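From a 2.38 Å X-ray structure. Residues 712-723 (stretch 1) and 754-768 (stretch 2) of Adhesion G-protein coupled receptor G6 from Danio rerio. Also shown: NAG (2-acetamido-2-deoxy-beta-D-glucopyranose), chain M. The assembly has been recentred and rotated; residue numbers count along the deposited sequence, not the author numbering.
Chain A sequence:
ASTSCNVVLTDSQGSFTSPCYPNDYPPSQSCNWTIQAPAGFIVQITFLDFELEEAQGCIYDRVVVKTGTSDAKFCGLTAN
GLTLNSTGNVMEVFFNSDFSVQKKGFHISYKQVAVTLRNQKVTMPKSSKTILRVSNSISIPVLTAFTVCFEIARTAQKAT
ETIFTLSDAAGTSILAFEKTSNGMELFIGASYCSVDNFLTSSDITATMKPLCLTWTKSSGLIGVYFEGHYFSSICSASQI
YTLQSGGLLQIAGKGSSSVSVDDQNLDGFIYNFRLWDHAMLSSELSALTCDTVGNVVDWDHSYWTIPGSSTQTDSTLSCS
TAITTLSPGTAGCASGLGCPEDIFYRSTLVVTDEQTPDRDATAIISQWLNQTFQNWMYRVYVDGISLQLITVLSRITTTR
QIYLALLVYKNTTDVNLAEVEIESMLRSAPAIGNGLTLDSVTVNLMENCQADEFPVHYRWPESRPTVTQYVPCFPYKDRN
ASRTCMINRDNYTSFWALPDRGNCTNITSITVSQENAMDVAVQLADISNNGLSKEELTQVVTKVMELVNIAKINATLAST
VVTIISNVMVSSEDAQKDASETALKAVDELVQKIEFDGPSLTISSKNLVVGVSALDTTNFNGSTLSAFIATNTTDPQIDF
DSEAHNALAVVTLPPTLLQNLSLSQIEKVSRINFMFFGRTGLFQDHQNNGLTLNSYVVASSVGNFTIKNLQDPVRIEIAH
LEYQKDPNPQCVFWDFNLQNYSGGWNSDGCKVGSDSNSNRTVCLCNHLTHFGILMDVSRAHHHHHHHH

Stretch 1 (712-723) DPVRIEIAHLEY
Stretch 2 (754-768) SDSNSNRTVCLCNHL

Strands 714-719 and 760-765 run antiparallel (158° between their directions, axes 4.5 Å apart at closest approach), burying 986 Å² with the flanking loops. Backbone torsions are extended, phi about -73° to -128° and psi about 107° to 161°. Val714, Ile716 and Ile718 form hydrogen-bonded pairs with Cys765, Cys763 and Thr761; Arg715, Glu717 and Ala719 face Leu764, Val762 and Arg760 in non-hydrogen-bonded pairs. The ladder is tightest at its centre, where Ile716 N lies 2.7 Å from Cys763 O and Cys763 N 2.6 Å from Ile716 O; Val714 N to Cys765 O is 2.8 Å, and Ile718 N to Thr761 O is 3.0 Å.

The sheet face carrying Val714, Ile716 and Ile718 is buried, which suits their branched apolar side chains. Val714 (t) brings CG2 to 4.0 Å from Leu768 CB. Pairing of the backbones puts Ile716 CB 4.2 Å from Cys763 CB on this face; Ile716 is m, m, and Ile718 has chi1 -33°, between wells, and chi2 t. Cys763 and Cys765, both m, are covalently bonded elsewhere in the structure.

The other face mixes a charge cluster with apolar side chains. Glu717, t at chi1 and chi2, extends so that OE1 accepts from Arg715 NH1 (2.9 Å) and, weakly, from Arg760 NH1 (3.1 Å). This shared carboxylate offsets the proximity of Arg715 NH2 to Arg760 NH1, 3.5 Å. Arg715, t through chi3 with chi4 -100°, lays one guanidinium face over Val762 CG2, 3.5 Å from NH2. Arg760 (chi1 62°, chi2 152°, chi3 147°, chi4 -170°) brings its end nearer stretch 1. Pro713 CB meets Leu764 CB at 3.7 Å.

Beyond the strand, His720 (m, chi2 154°) points toward stretch 2, its two ring nitrogens serving separate partners. His720 N donates to Asn759 O (2.8 Å), ND1 to Ser758 O (2.8 Å), and NE2 makes a very short hydrogen bond with Thr761 OG1 (2.4 Å; Thr761 is m). Tyr723 (t, chi2 91°), poorly ordered, receives Ser758 CB over its ring, 4.0 Å from the centroid. Asn759 (m) carries NAG through ND2-C1 (1.4 Å).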

ATOM      1  N   ASP A 712     -33.769 -47.699 -29.271  1.00 41.24           N
ATOM      2  CA  ASP A 712     -33.042 -48.042 -28.052  1.00 40.41           C
ATOM      3  C   ASP A 712     -32.578 -46.769 -27.370  1.00 38.32           C
ATOM      4  O   ASP A 712     -31.954 -45.922 -28.022  1.00 35.06           O
ATOM      5  CB  ASP A 712     -31.829 -48.928 -28.341  1.00 41.65           C
ATOM      6  CG  ASP A 712     -32.169 -50.101 -29.204  1.00 46.51           C
ATOM      7  OD1 ASP A 712     -31.430 -50.320 -30.189  1.00 49.67           O
ATOM      8  OD2 ASP A 712     -33.178 -50.789 -28.911  1.00 46.72           O
ATOM      9  N   PRO A 713     -32.823 -46.613 -26.075  1.00 35.42           N
ATOM     10  CA  PRO A 713     -32.634 -45.311 -25.434  1.00 32.44           C
ATOM     11  C   PRO A 713     -31.171 -44.988 -25.148  1.00 34.08           C
ATOM     12  O   PRO A 713     -30.283 -45.835 -25.222  1.00 38.82           O
ATOM     13  CB  PRO A 713     -33.418 -45.456 -24.130  1.00 32.40           C
ATOM     14  CG  PRO A 713     -33.328 -46.925 -23.816  1.00 31.77           C
ATOM     15  CD  PRO A 713     -33.346 -47.627 -25.140  1.00 32.66           C
ATOM     16  N   VAL A 714     -30.942 -43.708 -24.855  1.00 30.42           N
ATOM     17  CA  VAL A 714     -29.692 -43.239 -24.275  1.00 28.30           C
ATOM     18  C   VAL A 714     -29.735 -43.504 -22.780  1.00 30.25           C
ATOM     19  O   VAL A 714     -30.683 -43.098 -22.098  1.00 31.88           O
ATOM     20  CB  VAL A 714     -29.499 -41.741 -24.551  1.00 24.49           C
ATOM     21  CG1 VAL A 714     -28.100 -41.312 -24.202  1.00 24.72           C
ATOM     22  CG2 VAL A 714     -29.770 -41.447 -25.999  1.00 23.66           C
ATOM     23  N   ARG A 715     -28.715 -44.174 -22.260  1.00 28.40           N
ATOM     24  CA  ARG A 715     -28.611 -44.374 -20.818  1.00 30.71           C
ATOM     25  C   ARG A 715     -27.902 -43.160 -20.227  1.00 30.35           C
ATOM     26  O   ARG A 715     -26.702 -42.968 -20.441  1.00 34.05           O
ATOM     27  CB  ARG A 715     -27.872 -45.673 -20.503  1.00 33.45           C
ATOM     28  CG  ARG A 715     -28.100 -46.224 -19.098  1.00 35.84           C
ATOM     29  CD  ARG A 715     -27.005 -47.213 -18.768  1.00 40.82           C
ATOM     30  NE  ARG A 715     -27.090 -47.768 -17.420  1.00 48.76           N
ATOM     31  CZ  ARG A 715     -26.361 -47.350 -16.383  1.00 53.07           C
ATOM     32  NH1 ARG A 715     -25.481 -46.358 -16.523  1.00 48.03           N
ATOM     33  NH2 ARG A 715     -26.507 -47.940 -15.199  1.00 58.31           N
ATOM     34  N   ILE A 716     -28.646 -42.324 -19.507  1.00 26.88           N
ATOM     35  CA  ILE A 716     -28.092 -41.166 -18.812  1.00 25.61           C
ATOM     36  C   ILE A 716     -28.137 -41.461 -17.322  1.00 31.11           C
ATOM     37  O   ILE A 716     -29.222 -41.599 -16.745  1.00 37.01           O
ATOM     38  CB  ILE A 716     -28.879 -39.881 -19.119  1.00 23.69           C
ATOM     39  CG1 ILE A 716     -29.065 -39.681 -20.632  1.00 23.50           C
ATOM     40  CG2 ILE A 716     -28.279 -38.668 -18.382  1.00 17.61           C
ATOM     41  CD1 ILE A 716     -27.971 -38.939 -21.304  1.00 22.93           C
ATOM     42  N   GLU A 717     -26.972 -41.555 -16.697  1.00 31.11           N
ATOM     43  CA  GLU A 717     -26.878 -41.779 -15.259  1.00 36.39           C
ATOM     44  C   GLU A 717     -26.263 -40.538 -14.643  1.00 30.87           C
ATOM     45  O   GLU A 717     -25.171 -40.137 -15.046  1.00 30.15           O
ATOM     46  CB  GLU A 717     -26.029 -43.018 -14.936  1.00 45.01           C
ATOM     47  CG  GLU A 717     -25.526 -43.101 -13.483  1.00 51.99           C
ATOM     48  CD  GLU A 717     -24.518 -44.230 -13.260  1.00 60.33           C
ATOM     49  OE1 GLU A 717     -24.668 -45.303 -13.900  1.00 63.89           O
ATOM     50  OE2 GLU A 717     -23.578 -44.039 -12.445  1.00 61.37           O
ATOM     51  N   ILE A 718     -26.971 -39.899 -13.712  1.00 27.19           N
ATOM     52  CA  ILE A 718     -26.427 -38.740 -13.009  1.00 29.38           C
ATOM     53  C   ILE A 718     -26.440 -39.019 -11.513  1.00 34.38           C
ATOM     54  O   ILE A 718     -27.416 -39.557 -10.979  1.00 37.34           O
ATOM     55  CB  ILE A 718     -27.178 -37.419 -13.308  1.00 26.11           C
ATOM     56  CG1 ILE A 718     -27.711 -37.362 -14.736  1.00 20.78           C
ATOM     57  CG2 ILE A 718     -26.233 -36.253 -13.135  1.00 26.52           C
ATOM     58  CD1 ILE A 718     -28.626 -36.223 -14.987  1.00 20.30           C
ATOM     59  N   ALA A 719     -25.347 -38.654 -10.845  1.00 36.61           N
ATOM     60  CA  ALA A 719     -25.258 -38.730  -9.395  1.00 34.81           C
ATOM     61  C   ALA A 719     -26.098 -37.637  -8.757  1.00 39.12           C
ATOM     62  O   ALA A 719     -26.176 -36.519  -9.271  1.00 41.33           O
ATOM     63  CB  ALA A 719     -23.810 -38.588  -8.944  1.00 28.38           C
ATOM     64  N   HIS A 720     -26.726 -37.966  -7.628  1.00 40.57           N
ATOM     65  CA  HIS A 720     -27.526 -37.003  -6.889  1.00 38.87           C
ATOM     66  C   HIS A 720     -26.637 -35.989  -6.182  1.00 40.63           C
ATOM     67  O   HIS A 720     -25.445 -36.218  -5.951  1.00 43.11           O
ATOM     68  CB  HIS A 720     -28.390 -37.704  -5.854  1.00 39.59           C
ATOM     69  CG  HIS A 720     -29.324 -38.710  -6.434  1.00 48.04           C
ATOM     70  ND1 HIS A 720     -29.800 -39.784  -5.713  1.00 52.99           N
ATOM     71  CD2 HIS A 720     -29.879 -38.806  -7.665  1.00 49.94           C
ATOM     72  CE1 HIS A 720     -30.613 -40.497  -6.472  1.00 52.70           C
ATOM     73  NE2 HIS A 720     -30.682 -39.922  -7.659  1.00 50.86           N
ATOM     74  N   LEU A 721     -27.232 -34.846  -5.843  1.00 38.59           N
ATOM     75  CA  LEU A 721     -26.515 -33.905  -4.996  1.00 34.71           C
ATOM     76  C   LEU A 721     -26.561 -34.349  -3.538  1.00 43.83           C
ATOM     77  O   LEU A 721     -25.534 -34.341  -2.853  1.00 50.20           O
ATOM     78  CB  LEU A 721     -27.091 -32.502  -5.166  1.00 28.52           C
ATOM     79  CG  LEU A 721     -26.889 -31.882  -6.554  1.00 28.50           C
ATOM     80  CD1 LEU A 721     -27.641 -30.570  -6.720  1.00 28.40           C
ATOM     81  CD2 LEU A 721     -25.435 -31.656  -6.828  1.00 31.32           C
ATOM     82  N   GLU A 722     -27.732 -34.759  -3.052  1.00 47.24           N
ATOM     83  CA  GLU A 722     -27.908 -35.227  -1.685  1.00 52.72           C
ATOM     84  C   GLU A 722     -28.467 -36.643  -1.671  1.00 57.65           C
ATOM     85  O   GLU A 722     -29.079 -37.100  -2.639  1.00 60.18           O
ATOM     86  CB  GLU A 722     -28.849 -34.315  -0.894  1.00 56.76           C
ATOM     87  CG  GLU A 722     -28.600 -32.838  -1.070  1.00 63.29           C
ATOM     88  CD  GLU A 722     -29.640 -32.015  -0.360  1.00 71.27           C
ATOM     89  OE1 GLU A 722     -30.024 -30.953  -0.906  1.00 72.20           O
ATOM     90  OE2 GLU A 722     -30.069 -32.437   0.743  1.00 75.24           O
ATOM     91  N   TYR A 723     -28.250 -37.328  -0.549  1.00 61.73           N
ATOM     92  CA  TYR A 723     -28.827 -38.643  -0.309  1.00 65.18           C
ATOM     93  C   TYR A 723     -30.343 -38.530  -0.183  1.00 64.03           C
ATOM     94  O   TYR A 723     -30.876 -37.519   0.283  1.00 61.97           O
ATOM     95  CB  TYR A 723     -28.218 -39.253   0.966  1.00 72.94           C
ATOM     96  CG  TYR A 723     -28.602 -40.694   1.291  1.00 79.22           C
ATOM     97  CD1 TYR A 723     -27.831 -41.765   0.824  1.00 81.92           C
ATOM     98  CD2 TYR A 723     -29.711 -40.983   2.104  1.00 80.48           C
ATOM     99  CE1 TYR A 723     -28.174 -43.085   1.131  1.00 83.76           C
ATOM    100  CE2 TYR A 723     -30.060 -42.289   2.409  1.00 82.64           C
ATOM    101  CZ  TYR A 723     -29.292 -43.334   1.924  1.00 84.11           C
ATOM    102  OH  TYR A 723     -29.648 -44.624   2.241  1.00 84.78           O
ATOM    103  N   SER A 754     -33.930 -49.262 -14.097  1.00 66.96           N
ATOM    104  CA  SER A 754     -34.078 -50.066 -12.887  1.00 71.96           C
ATOM    105  C   SER A 754     -32.857 -50.021 -11.966  1.00 69.28           C
ATOM    106  O   SER A 754     -32.925 -50.535 -10.842  1.00 71.59           O
ATOM    107  CB  SER A 754     -34.405 -51.517 -13.274  1.00 75.88           C
ATOM    108  OG  SER A 754     -35.205 -52.159 -12.289  1.00 79.22           O
ATOM    109  N   ASP A 755     -31.767 -49.384 -12.381  1.00 63.91           N
ATOM    110  CA  ASP A 755     -30.528 -49.393 -11.620  1.00 64.38           C
ATOM    111  C   ASP A 755     -30.423 -48.254 -10.615  1.00 62.22           C
ATOM    112  O   ASP A 755     -29.347 -48.053 -10.038  1.00 61.31           O
ATOM    113  CB  ASP A 755     -29.338 -49.318 -12.571  1.00 68.46           C
ATOM    114  CG  ASP A 755     -29.307 -50.465 -13.531  1.00 75.47           C
ATOM    115  OD1 ASP A 755     -29.601 -50.227 -14.729  1.00 74.83           O
ATOM    116  OD2 ASP A 755     -29.013 -51.599 -13.079  1.00 80.08           O
ATOM    117  N   SER A 756     -31.495 -47.496 -10.403  1.00 60.36           N
ATOM    118  CA  SER A 756     -31.397 -46.273  -9.618  1.00 54.83           C
ATOM    119  C   SER A 756     -31.481 -46.589  -8.130  1.00 54.25           C
ATOM    120  O   SER A 756     -32.345 -47.354  -7.690  1.00 56.97           O
ATOM    121  CB  SER A 756     -32.495 -45.295 -10.030  1.00 50.49           C
ATOM    122  OG  SER A 756     -32.715 -45.355 -11.430  1.00 46.36           O
ATOM    123  N   ASN A 757     -30.570 -46.008  -7.359  1.00 53.62           N
ATOM    124  CA  ASN A 757     -30.612 -46.162  -5.912  1.00 59.47           C
ATOM    125  C   ASN A 757     -30.756 -44.798  -5.244  1.00 64.95           C
ATOM    126  O   ASN A 757     -31.314 -43.867  -5.836  1.00 68.13           O
ATOM    127  CB  ASN A 757     -29.361 -46.888  -5.422  1.00 59.38           C
ATOM    128  CG  ASN A 757     -28.100 -46.383  -6.094  1.00 57.71           C
ATOM    129  OD1 ASN A 757     -27.676 -45.250  -5.871  1.00 56.84           O
ATOM    130  ND2 ASN A 757     -27.492 -47.222  -6.922  1.00 57.57           N
ATOM    131  N   SER A 758     -30.263 -44.663  -4.011  1.00 65.84           N
ATOM    132  CA  SER A 758     -30.366 -43.395  -3.295  1.00 65.35           C
ATOM    133  C   SER A 758     -29.253 -42.419  -3.660  1.00 63.05           C
ATOM    134  O   SER A 758     -29.369 -41.225  -3.354  1.00 59.18           O
ATOM    135  CB  SER A 758     -30.371 -43.651  -1.784  1.00 66.19           C
ATOM    136  OG  SER A 758     -29.554 -44.749  -1.430  1.00 67.65           O
ATOM    137  N   ASN A 759     -28.193 -42.900  -4.313  1.00 64.65           N
ATOM    138  CA  ASN A 759     -27.045 -42.092  -4.710  1.00 64.18           C
ATOM    139  C   ASN A 759     -27.097 -41.625  -6.159  1.00 60.22           C
ATOM    140  O   ASN A 759     -26.637 -40.518  -6.457  1.00 61.39           O
ATOM    141  CB  ASN A 759     -25.747 -42.885  -4.521  1.00 69.37           C
ATOM    142  CG  ASN A 759     -25.405 -43.131  -3.071  1.00 76.28           C
ATOM    143  OD1 ASN A 759     -26.277 -43.278  -2.215  1.00 74.72           O
ATOM    144  ND2 ASN A 759     -24.109 -43.175  -2.795  1.00 87.67           N
ATOM    145  N   ARG A 760     -27.617 -42.452  -7.063  1.00 55.32           N
ATOM    146  CA  ARG A 760     -27.645 -42.175  -8.490  1.00 50.50           C
ATOM    147  C   ARG A 760     -29.070 -42.340  -9.007  1.00 49.25           C
ATOM    148  O   ARG A 760     -29.918 -42.969  -8.366  1.00 53.68           O
ATOM    149  CB  ARG A 760     -26.709 -43.121  -9.252  1.00 53.41           C
ATOM    150  CG  ARG A 760     -27.134 -44.584  -9.096  1.00 62.60           C
ATOM    151  CD  ARG A 760     -26.747 -45.464 -10.264  1.00 66.66           C
ATOM    152  NE  ARG A 760     -26.446 -46.819  -9.818  1.00 70.86           N
ATOM    153  CZ  ARG A 760     -25.891 -47.748 -10.585  1.00 74.83           C
ATOM    154  NH1 ARG A 760     -25.570 -47.469 -11.841  1.00 72.93           N
ATOM    155  NH2 ARG A 760     -25.647 -48.956 -10.091  1.00 80.33           N
ATOM    156  N   THR A 761     -29.341 -41.749 -10.168  1.00 43.66           N
ATOM    157  CA  THR A 761     -30.535 -42.078 -10.935  1.00 40.58           C
ATOM    158  C   THR A 761     -30.092 -42.403 -12.353  1.00 37.11           C
ATOM    159  O   THR A 761     -29.224 -41.714 -12.901  1.00 31.91           O
ATOM    160  CB  THR A 761     -31.559 -40.933 -10.912  1.00 41.43           C
ATOM    161  OG1 THR A 761     -31.897 -40.643  -9.555  1.00 44.84           O
ATOM    162  CG2 THR A 761     -32.862 -41.313 -11.646  1.00 39.11           C
ATOM    163  N   VAL A 762     -30.638 -43.483 -12.915  1.00 38.08           N
ATOM    164  CA  VAL A 762     -30.414 -43.862 -14.303  1.00 37.36           C
ATOM    165  C   VAL A 762     -31.658 -43.505 -15.109  1.00 38.79           C
ATOM    166  O   VAL A 762     -32.776 -43.875 -14.735  1.00 38.57           O
ATOM    167  CB  VAL A 762     -30.080 -45.361 -14.415  1.00 38.08           C
ATOM    168  CG1 VAL A 762     -30.073 -45.828 -15.870  1.00 36.34           C
ATOM    169  CG2 VAL A 762     -28.734 -45.642 -13.766  1.00 38.08           C
ATOM    170  N   CYS A 763     -31.467 -42.761 -16.196  1.00 40.46           N
ATOM    171  CA  CYS A 763     -32.528 -42.423 -17.136  1.00 40.71           C
ATOM    172  C   CYS A 763     -32.318 -43.111 -18.471  1.00 39.59           C
ATOM    173  O   CYS A 763     -31.200 -43.148 -19.007  1.00 39.21           O
ATOM    174  CB  CYS A 763     -32.593 -40.926 -17.409  1.00 41.25           C
ATOM    175  SG  CYS A 763     -32.713 -40.010 -15.942  1.00 44.27           S
ATOM    176  N   LEU A 764     -33.413 -43.595 -19.022  1.00 38.10           N
ATOM    177  CA  LEU A 764     -33.488 -44.034 -20.404  1.00 36.13           C
ATOM    178  C   LEU A 764     -34.332 -42.983 -21.116  1.00 35.08           C
ATOM    179  O   LEU A 764     -35.541 -42.888 -20.877  1.00 35.55           O
ATOM    180  CB  LEU A 764     -34.091 -45.433 -20.484  1.00 38.73           C
ATOM    181  CG  LEU A 764     -33.537 -46.426 -19.446  1.00 35.94           C
ATOM    182  CD1 LEU A 764     -34.321 -47.732 -19.440  1.00 35.39           C
ATOM    183  CD2 LEU A 764     -32.037 -46.687 -19.636  1.00 31.00           C
ATOM    184  N   CYS A 765     -33.680 -42.148 -21.929  1.00 35.86           N
ATOM    185  CA  CYS A 765     -34.352 -41.150 -22.757  1.00 33.44           C
ATOM    186  C   CYS A 765     -34.282 -41.589 -24.216  1.00 32.98           C
ATOM    187  O   CYS A 765     -33.283 -42.166 -24.645  1.00 33.79           O
ATOM    188  CB  CYS A 765     -33.732 -39.755 -22.581  1.00 25.13           C
ATOM    189  SG  CYS A 765     -33.966 -39.094 -20.910  0.49 26.62           S
ATOM    190  N   ASN A 766     -35.345 -41.322 -24.975  1.00 34.20           N
ATOM    191  CA  ASN A 766     -35.436 -41.772 -26.360  1.00 37.68           C
ATOM    192  C   ASN A 766     -34.963 -40.720 -27.351  1.00 34.38           C
ATOM    193  O   ASN A 766     -35.196 -40.876 -28.552  1.00 38.05           O
ATOM    194  CB  ASN A 766     -36.877 -42.215 -26.688  1.00 45.28           C
ATOM    195  CG  ASN A 766     -37.868 -41.045 -26.799  1.00 52.10           C
ATOM    196  OD1 ASN A 766     -37.686 -39.983 -26.198  1.00 53.58           O
ATOM    197  ND2 ASN A 766     -38.949 -41.265 -27.547  1.00 54.52           N
ATOM    198  N   HIS A 767     -34.362 -39.635 -26.870  1.00 32.06           N
ATOM    199  CA  HIS A 767     -33.823 -38.604 -27.741  1.00 27.86           C
ATOM    200  C   HIS A 767     -32.503 -38.083 -27.183  1.00 27.88           C
ATOM    201  O   HIS A 767     -32.226 -38.202 -25.989  1.00 29.82           O
ATOM    202  CB  HIS A 767     -34.822 -37.449 -27.952  1.00 25.36           C
ATOM    203  CG  HIS A 767     -35.131 -36.677 -26.709  1.00 31.11           C
ATOM    204  ND1 HIS A 767     -36.060 -37.102 -25.784  1.00 33.62           N
ATOM    205  CD2 HIS A 767     -34.641 -35.504 -26.240  1.00 32.92           C
ATOM    206  CE1 HIS A 767     -36.129 -36.228 -24.796  1.00 34.06           C
ATOM    207  NE2 HIS A 767     -35.280 -35.247 -25.049  1.00 33.19           N
ATOM    208  N   LEU A 768     -31.677 -37.515 -28.056  1.00 28.44           N
ATOM    209  CA  LEU A 768     -30.378 -36.990 -27.614  1.00 27.65           C
ATOM    210  C   LEU A 768     -30.007 -35.623 -28.224  1.00 30.28           C
ATOM    211  O   LEU A 768     -29.845 -35.450 -29.435  1.00 32.29           O
ATOM    212  CB  LEU A 768     -29.260 -37.990 -27.912  1.00 21.30           C
ATOM    213  CG  LEU A 768     -27.944 -37.368 -27.446  1.00 17.32           C
ATOM    214  CD1 LEU A 768     -27.802 -37.460 -25.925  1.00 18.36           C
ATOM    215  CD2 LEU A 768     -26.772 -37.974 -28.173  1.00 15.13           C
TER
HETATM  216  C1  NAG M 911     -23.518 -43.411  -1.497  1.00 68.87           C
HETATM  217  C2  NAG M 911     -23.534 -42.250  -0.480  1.00 74.93           C
HETATM  218  C3  NAG M 911     -22.729 -42.640   0.770  1.00 72.84           C
HETATM  219  C4  NAG M 911     -23.190 -43.980   1.347  1.00 75.69           C
HETATM  220  C5  NAG M 911     -23.246 -45.070   0.266  1.00 74.84           C
HETATM  221  C6  NAG M 911     -23.867 -46.362   0.750  1.00 73.30           C
HETATM  222  C7  NAG M 911     -23.760 -39.929  -1.302  1.00 79.61           C
HETATM  223  C8  NAG M 911     -23.033 -38.747  -1.875  1.00 77.85           C
HETATM  224  N2  NAG M 911     -23.012 -41.016  -1.055  1.00 79.62           N
HETATM  225  O3  NAG M 911     -22.857 -41.610   1.745  1.00 69.15           O
HETATM  226  O4  NAG M 911     -22.283 -44.404   2.361  1.00 78.46           O
HETATM  227  O5  NAG M 911     -24.028 -44.629  -0.859  1.00 73.02           O
HETATM  228  O6  NAG M 911     -24.232 -47.205  -0.335  1.00 71.29           O
HETATM  229  O7  NAG M 911     -24.973 -39.905  -1.081  1.00 79.10           O